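Local coordinates for 5-formyl-3-hydroxy-2-methylpyridine 4-carboxylate 5-dehydrogenase (Mesorhizobium japonicum MAFF 303099, PDB 4OM8) that oxidises 5-formyl-3-hydroxy-2-methylpyridine-4-carboxylate with NAD(+) in vitamin B6 degradation and can also reduce it with NADH to 4-pyridoxic acid, acting as a dismutase, at the interface of chains A and B. Residues are numbered along the deposited sequence; one frame, centred on the assembly and turned at random. Chains: chain A/B, 5-formyl-3-hydroxy-2-methylpyridine 4-carboxylate 5-dehydrogenase.

Contact 1: the interface of chains A and B. Residues chain A 196, 249, 252-254; chain B 192, 196, 255-256.
B:Arg196 reaches across the homodimer interface to A:Ser253 and A:Asn254, in the loop after helix 238-251, within the C-terminal region of this member of the 3-hydroxyacyl-CoA dehydrogenase family. Its CG lies anti to the backbone N (chi1 180°), and a bend at chi3 (62°) turns the guanidinium toward these two residues. NH2 of B:Arg196 donates to the backbone O of A:Ser253 at 3.1 Å, and this acceptor lies in the guanidinium plane. NH1 of B:Arg196 meets the amide oxygen OD1 of A:Asn254 at 2.9 Å; the donor is in the plane of that carbonyl, while OD1 is tilted from the guanidinium plane. The two side chains cross at about a right angle, with amide and guanidinium planes 33° apart. NH1 of B:Arg196 also bonds the backbone O of B:Arg255 within its own chain at 2.9 Å, which helps fix the rotation of the group. A flat group with several N-H donors suits this cluster of oxygens. CD1 of A:Leu252 lies over one guanidinium face toward its rim, 3.8 Å from CZ of B:Arg196, an apolar cover that leaves the edge to polar partners. A:Asn249 and B:Arg196 run past each other in opposite directions, the amide carbon CG of A:Asn249 3.9 Å from CD of B:Arg196 and the flat groups modestly tilted. OD1 of A:Asn249 is linked through a water to the backbone O of B:Tyr192. A second water joins the backbone O of A:Asn249 and the amide nitrogen ND2 of A:Asn254 to the backbone O of B:Arg255.

Contact 2: the interface of chains A and B. Residues chain A 146, 298, 302, 305-306; chain B 218, 222.
This is a largely apolar, aromatic patch of the homodimer interface, where B:Trp218 and B:Tyr222 of helix 209-226 in one subunit pack against the C-terminal helix 284-305 and A:Pro146 of the other, helping to hold the subunits together. The pyrrolidine ring of A:Pro146 comes over one face of the B:Trp218 indole, with CG 3.6 Å from the centroid of the six-membered ring, a CH-pi contact. Proline suits the place because its compact ring offers CH groups to a flat aromatic surface. At the far end of the indole, CH2 of B:Trp218 meets CB of A:Leu305 at 3.6 Å, and CZ3 lies 3.8 Å from CG of A:Arg302. A chi1 of 167°, with CG opposite the backbone N, carries the phenol of B:Tyr222 toward helix 284-305. Its ring is sandwiched between CD2 of A:Leu298 on one face and CZ3 of B:Trp218 on the other. The hydroxyl OH of B:Tyr222 donates to the backbone O of A:Leu298 at 2.6 Å, approaching from above the carbonyl plane. Tyrosine thus joins apolar packing with a polar link to the helix backbone. The guanidinium of A:Arg302 has A:Pro146 CB over its centre, while NE of A:Arg302 forms a salt bridge with OE2 of A:Glu306 at 2.6 Å. This pairing probably steadies the guanidinium against A:Pro146, while the aliphatic CG of the arginine packs on the indole. The site secures the C-terminal helix of one subunit against the other subunit of the dimer.

Contact 3: the interface of chains A and B. Residues chain A 272-273, 278-280, 282; chain B 231, 234.
B:Asp234 enters a pocket formed by A:Met279, A:Phe280 and A:Tyr282 in the loops of the other subunit, and nearly all the polar contacts of this patch converge on it. Its CB lies 3.2 Å from the hydroxyl OH of A:Tyr282 and also touches CA of A:Gly272. The next atom, CG, lies at the edge of the tyrosine ring and in its plane, with the carboxylate turned 80° from the ring; CG anti to the carbonyl carbon (chi1 -78°) directs the carboxylate toward A:Met279 and A:Phe280. OD1 of B:Asp234 accepts from the backbone N of A:Met279 at 2.7 Å through its syn lone pair. OD2 of B:Asp234 takes the backbone N of A:Phe280 at 2.9 Å, also on the syn side, so that consecutive amides grip both oxygens. The anti lone pair of B:Asp234 OD2 receives the hydroxyl of A:Tyr282, whose OH is 2.6 Å from OD2. Aspartate suits this place because its short side chain offers two oxygens in one rigid plane, and the donors would be expected to stabilise its negative charge. Tyrosine suits its own because the ring carries a hydroxyl to the carboxylate while its face packs under CD1 of A:Ile273. The same hydroxyl reaches B:Ala231 O through a water. At the backbone, B:Asp234 O accepts from the backbone N of A:Ile273 at 2.9 Å. B:Ala231 and B:Asp234 sit one turn apart on helix 229-236, which docks against the start of 3-10 helix 273-275 and the segment leading into helix 284-305 of the partner.

Contact 1: the interface of chains A and B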
loop_
_atom_site.group_PDB
_atom_site.type_symbol
_atom_site.label_atom_id
_atom_site.label_comp_id
_atom_site.label_asym_id
_atom_site.label_seq_id
_atom_site.Cartn_x
_atom_site.Cartn_y
_atom_site.Cartn_z
ATOM N N ARG A 196 1.966 10.561 6.518
ATOM C CA ARG A 196 2.630 11.835 6.782
ATOM C C ARG A 196 3.048 12.514 5.476
ATOM O O ARG A 196 2.829 13.720 5.280
ATOM C CB ARG A 196 3.843 11.632 7.693
ATOM C CG ARG A 196 4.588 12.941 8.009
ATOM C CD ARG A 196 5.631 12.732 9.078
ATOM N NE ARG A 196 6.666 11.789 8.678
ATOM C CZ ARG A 196 7.834 11.666 9.303
ATOM N NH1 ARG A 196 8.102 12.449 10.345
ATOM N NH2 ARG A 196 8.737 10.777 8.881
ATOM N N ASN A 249 15.458 10.675 0.392
ATOM C CA ASN A 249 15.200 10.665 1.838
ATOM C C ASN A 249 15.395 12.043 2.451
ATOM O O ASN A 249 14.654 12.447 3.347
ATOM C CB ASN A 249 16.101 9.667 2.583
ATOM C CG ASN A 249 15.606 8.232 2.485
ATOM O OD1 ASN A 249 14.502 7.962 2.010
ATOM N ND2 ASN A 249 16.435 7.299 2.942
ATOM N N LEU A 252 12.137 14.240 1.895
ATOM C CA LEU A 252 10.834 13.839 2.434
ATOM C C LEU A 252 10.396 14.701 3.621
ATOM O O LEU A 252 11.234 15.259 4.339
ATOM C CB LEU A 252 10.887 12.378 2.867
ATOM C CG LEU A 252 11.095 11.373 1.736
ATOM C CD1 LEU A 252 11.216 9.972 2.315
ATOM C CD2 LEU A 252 9.949 11.463 0.723
ATOM N N SER A 253 9.085 14.812 3.835
ATOM C CA SER A 253 8.596 15.468 5.044
ATOM C C SER A 253 9.072 14.735 6.294
ATOM O O SER A 253 9.044 13.507 6.363
ATOM C CB SER A 253 7.069 15.543 5.042
ATOM O OG SER A 253 6.583 16.030 6.286
ATOM N N ASN A 254 9.499 15.507 7.288
ATOM C CA ASN A 254 9.877 14.954 8.578
ATOM C C ASN A 254 9.013 15.541 9.684
ATOM O O ASN A 254 9.468 15.668 10.832
ATOM C CB ASN A 254 11.354 15.213 8.867
ATOM C CG ASN A 254 12.263 14.543 7.857
ATOM O OD1 ASN A 254 11.989 13.434 7.402
ATOM N ND2 ASN A 254 13.352 15.221 7.495
ATOM N N TYR B 192 8.683 6.095 -1.109
ATOM C CA TYR B 192 9.949 6.169 -0.396
ATOM C C TYR B 192 9.734 6.557 1.068
ATOM O O TYR B 192 10.537 6.195 1.915
ATOM C CB TYR B 192 10.931 7.124 -1.111
ATOM C CG TYR B 192 11.752 6.377 -2.150
ATOM C CD1 TYR B 192 11.154 5.793 -3.257
ATOM C CD2 TYR B 192 13.121 6.218 -1.995
ATOM C CE1 TYR B 192 11.910 5.080 -4.192
ATOM C CE2 TYR B 192 13.876 5.517 -2.907
ATOM C CZ TYR B 192 13.277 4.952 -4.001
ATOM O OH TYR B 192 14.072 4.263 -4.892
ATOM N N ARG B 196 11.250 4.157 3.749
ATOM C CA ARG B 196 12.195 4.675 4.735
ATOM C C ARG B 196 11.889 4.120 6.128
ATOM O O ARG B 196 12.791 3.676 6.855
ATOM C CB ARG B 196 12.173 6.205 4.749
ATOM C CG ARG B 196 13.150 6.813 5.771
ATOM C CD ARG B 196 13.261 8.308 5.599
ATOM N NE ARG B 196 11.998 8.995 5.821
ATOM C CZ ARG B 196 11.895 10.306 6.024
ATOM N NH1 ARG B 196 12.998 11.050 6.048
ATOM N NH2 ARG B 196 10.701 10.870 6.220
ATOM N N ARG B 255 15.230 9.737 8.525
ATOM C CA ARG B 255 16.545 9.512 7.912
ATOM C C ARG B 255 16.755 10.376 6.669
ATOM O O ARG B 255 15.867 10.505 5.824
ATOM C CB ARG B 255 16.738 8.032 7.557
ATOM C CG ARG B 255 18.074 7.781 6.842
ATOM C CD ARG B 255 18.459 6.308 6.758
ATOM N NE ARG B 255 18.722 5.707 8.065
ATOM C CZ ARG B 255 19.872 5.811 8.729
ATOM N NH1 ARG B 255 20.893 6.518 8.238
ATOM N NH2 ARG B 255 20.000 5.214 9.908
ATOM N N ASP B 256 17.937 10.981 6.582
ATOM C CA ASP B 256 18.256 11.939 5.531
ATOM C C ASP B 256 19.180 11.396 4.446
ATOM O O ASP B 256 19.560 12.135 3.542
ATOM C CB ASP B 256 18.910 13.186 6.155
ATOM C CG ASP B 256 20.160 12.855 6.973
ATOM O OD1 ASP B 256 20.731 11.758 6.829
ATOM O OD2 ASP B 256 20.582 13.708 7.787
HETATM O O HOH W 1 13.188 5.630 1.350
HETATM O O HOH W 2 15.306 13.537 5.943
#

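Contact 2: the interface of chains A and B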
loop_
_atom_site.group_PDB
_atom_site.type_symbol
_atom_site.label_atom_id
_atom_site.label_comp_id
_atom_site.label_asym_id
_atom_site.label_seq_id
_atom_site.Cartn_x
_atom_site.Cartn_y
_atom_site.Cartn_z
ATOM N N PRO A 146 -6.019 -10.658 7.411
ATOM C CA PRO A 146 -5.551 -11.924 7.997
ATOM C C PRO A 146 -4.297 -11.829 8.861
ATOM O O PRO A 146 -3.851 -12.831 9.429
ATOM C CB PRO A 146 -5.278 -12.789 6.768
ATOM C CG PRO A 146 -4.827 -11.793 5.728
ATOM C CD PRO A 146 -5.659 -10.535 5.984
ATOM N N LEU A 298 -12.564 -6.067 -0.730
ATOM C CA LEU A 298 -11.571 -6.649 0.175
ATOM C C LEU A 298 -11.642 -8.165 0.169
ATOM O O LEU A 298 -10.609 -8.845 0.099
ATOM C CB LEU A 298 -11.752 -6.125 1.603
ATOM C CG LEU A 298 -11.278 -4.688 1.850
ATOM C CD1 LEU A 298 -11.721 -4.236 3.230
ATOM C CD2 LEU A 298 -9.757 -4.567 1.702
ATOM N N ARG A 302 -8.605 -10.446 -1.412
ATOM C CA ARG A 302 -7.877 -11.330 -0.514
ATOM C C ARG A 302 -7.762 -12.742 -1.085
ATOM O O ARG A 302 -6.694 -13.357 -1.016
ATOM C CB ARG A 302 -8.540 -11.372 0.868
ATOM C CG ARG A 302 -8.048 -12.546 1.687
ATOM C CD ARG A 302 -8.404 -12.466 3.158
ATOM N NE ARG A 302 -8.079 -13.746 3.781
ATOM C CZ ARG A 302 -8.369 -14.084 5.034
ATOM N NH1 ARG A 302 -9.000 -13.236 5.838
ATOM N NH2 ARG A 302 -8.027 -15.284 5.473
ATOM N N LEU A 305 -5.018 -12.821 -3.555
ATOM C CA LEU A 305 -3.698 -12.665 -2.953
ATOM C C LEU A 305 -3.242 -13.949 -2.283
ATOM O O LEU A 305 -2.035 -14.212 -2.174
ATOM C CB LEU A 305 -3.708 -11.518 -1.942
ATOM C CG LEU A 305 -3.871 -10.109 -2.504
ATOM C CD1 LEU A 305 -3.901 -9.096 -1.393
ATOM C CD2 LEU A 305 -2.762 -9.775 -3.495
ATOM N N GLU A 306 -4.218 -14.743 -1.847
ATOM C CA GLU A 306 -3.961 -16.035 -1.216
ATOM C C GLU A 306 -3.697 -17.150 -2.215
ATOM O O GLU A 306 -3.415 -18.284 -1.822
ATOM C CB GLU A 306 -5.141 -16.427 -0.337
ATOM C CG GLU A 306 -5.279 -15.564 0.865
ATOM C CD GLU A 306 -6.524 -15.889 1.669
ATOM O OE1 GLU A 306 -7.521 -16.399 1.093
ATOM O OE2 GLU A 306 -6.501 -15.621 2.875
ATOM N N TRP B 218 -0.451 -7.017 3.871
ATOM C CA TRP B 218 -1.812 -7.276 4.295
ATOM C C TRP B 218 -2.434 -6.145 5.095
ATOM O O TRP B 218 -3.630 -5.870 4.970
ATOM C CB TRP B 218 -1.858 -8.558 5.114
ATOM C CG TRP B 218 -1.752 -9.790 4.280
ATOM C CD1 TRP B 218 -0.704 -10.677 4.224
ATOM C CD2 TRP B 218 -2.756 -10.306 3.390
ATOM N NE1 TRP B 218 -1.000 -11.702 3.346
ATOM C CE2 TRP B 218 -2.252 -11.493 2.827
ATOM C CE3 TRP B 218 -4.028 -9.864 3.011
ATOM C CZ2 TRP B 218 -2.983 -12.257 1.916
ATOM C CZ3 TRP B 218 -4.751 -10.620 2.106
ATOM C CH2 TRP B 218 -4.228 -11.802 1.570
ATOM N N TYR B 222 -2.890 -4.014 0.870
ATOM C CA TYR B 222 -4.186 -4.631 0.619
ATOM C C TYR B 222 -5.321 -3.636 0.853
ATOM O O TYR B 222 -6.199 -3.465 0.003
ATOM C CB TYR B 222 -4.297 -5.870 1.512
ATOM C CG TYR B 222 -5.639 -6.539 1.679
ATOM C CD1 TYR B 222 -6.411 -6.915 0.590
ATOM C CD2 TYR B 222 -6.087 -6.871 2.949
ATOM C CE1 TYR B 222 -7.621 -7.575 0.777
ATOM C CE2 TYR B 222 -7.271 -7.522 3.146
ATOM C CZ TYR B 222 -8.043 -7.865 2.064
ATOM O OH TYR B 222 -9.238 -8.525 2.293
#

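Contact 3: the interface of chains A and B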
loop_
_atom_site.group_PDB
_atom_site.type_symbol
_atom_site.label_atom_id
_atom_site.label_comp_id
_atom_site.label_asym_id
_atom_site.label_seq_id
_atom_site.Cartn_x
_atom_site.Cartn_y
_atom_site.Cartn_z
ATOM N N GLY A 272 -14.641 13.120 8.909
ATOM C CA GLY A 272 -14.638 12.059 7.911
ATOM C C GLY A 272 -16.008 11.414 7.779
ATOM O O GLY A 272 -17.025 12.100 7.837
ATOM N N ILE A 273 -16.033 10.096 7.593
ATOM C CA ILE A 273 -17.295 9.376 7.413
ATOM C C ILE A 273 -18.273 9.661 8.546
ATOM O O ILE A 273 -19.456 9.912 8.295
ATOM C CB ILE A 273 -17.065 7.854 7.321
ATOM C CG1 ILE A 273 -16.157 7.538 6.137
ATOM C CG2 ILE A 273 -18.389 7.127 7.159
ATOM C CD1 ILE A 273 -16.825 7.721 4.833
ATOM N N GLY A 278 -14.962 15.052 5.607
ATOM C CA GLY A 278 -13.587 15.105 6.069
ATOM C C GLY A 278 -12.746 15.588 4.917
ATOM O O GLY A 278 -12.886 16.733 4.468
ATOM N N MET A 279 -11.869 14.719 4.422
ATOM C CA MET A 279 -11.160 15.000 3.181
ATOM C C MET A 279 -12.151 15.068 2.038
ATOM O O MET A 279 -11.996 15.871 1.118
ATOM C CB MET A 279 -10.100 13.934 2.884
ATOM C CG MET A 279 -9.025 13.818 3.944
ATOM S SD MET A 279 -8.278 15.427 4.297
ATOM C CE MET A 279 -7.568 15.837 2.715
ATOM N N PHE A 280 -13.166 14.208 2.095
ATOM C CA PHE A 280 -14.211 14.207 1.088
ATOM C C PHE A 280 -15.577 14.390 1.723
ATOM O O PHE A 280 -15.724 14.437 2.942
ATOM C CB PHE A 280 -14.178 12.910 0.274
ATOM C CG PHE A 280 -12.852 12.638 -0.348
ATOM C CD1 PHE A 280 -12.379 13.449 -1.372
ATOM C CD2 PHE A 280 -12.061 11.590 0.090
ATOM C CE1 PHE A 280 -11.136 13.214 -1.950
ATOM C CE2 PHE A 280 -10.818 11.347 -0.492
ATOM C CZ PHE A 280 -10.361 12.166 -1.519
ATOM N N TYR A 282 -19.660 13.071 2.008
ATOM C CA TYR A 282 -20.457 11.851 1.950
ATOM C C TYR A 282 -21.922 12.088 2.270
ATOM O O TYR A 282 -22.240 12.797 3.222
ATOM C CB TYR A 282 -19.914 10.805 2.929
ATOM C CG TYR A 282 -18.426 10.558 2.808
ATOM C CD1 TYR A 282 -17.514 11.314 3.531
ATOM C CD2 TYR A 282 -17.939 9.560 1.980
ATOM C CE1 TYR A 282 -16.156 11.098 3.413
ATOM C CE2 TYR A 282 -16.582 9.331 1.860
ATOM C CZ TYR A 282 -15.698 10.098 2.587
ATOM O OH TYR A 282 -14.348 9.864 2.461
ATOM N N ALA B 231 -9.171 8.885 1.657
ATOM C CA ALA B 231 -10.389 8.130 1.982
ATOM C C ALA B 231 -10.238 7.316 3.255
ATOM O O ALA B 231 -11.190 7.181 4.026
ATOM C CB ALA B 231 -10.774 7.215 0.809
ATOM N N ASP B 234 -10.597 9.442 6.258
ATOM C CA ASP B 234 -12.019 9.686 6.499
ATOM C C ASP B 234 -12.690 8.494 7.189
ATOM O O ASP B 234 -13.585 8.681 8.005
ATOM C CB ASP B 234 -12.746 10.016 5.196
ATOM C CG ASP B 234 -12.517 11.439 4.749
ATOM O OD1 ASP B 234 -11.897 12.226 5.513
ATOM O OD2 ASP B 234 -12.965 11.752 3.630
HETATM O O HOH W 3 -13.751 7.119 2.980
#

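All three contacts belong to one two-fold interface, and each has a twin with the chains exchanged. The C-alpha centres of contact 1 lie about 27 Å from those of contact 2 and about 26 Å from those of contact 3; contacts 2 and 3 are about 24 Å apart. Chain B contributes helix 187-203 to contact 1, helix 209-226 to contact 2 and helix 229-236 to contact 3. In chain A, contact 3 uses residues just before helix 284-305, whose later turns form contact 2. These widely spaced polar and apolar contacts probably fix the relative orientation of the subunits together.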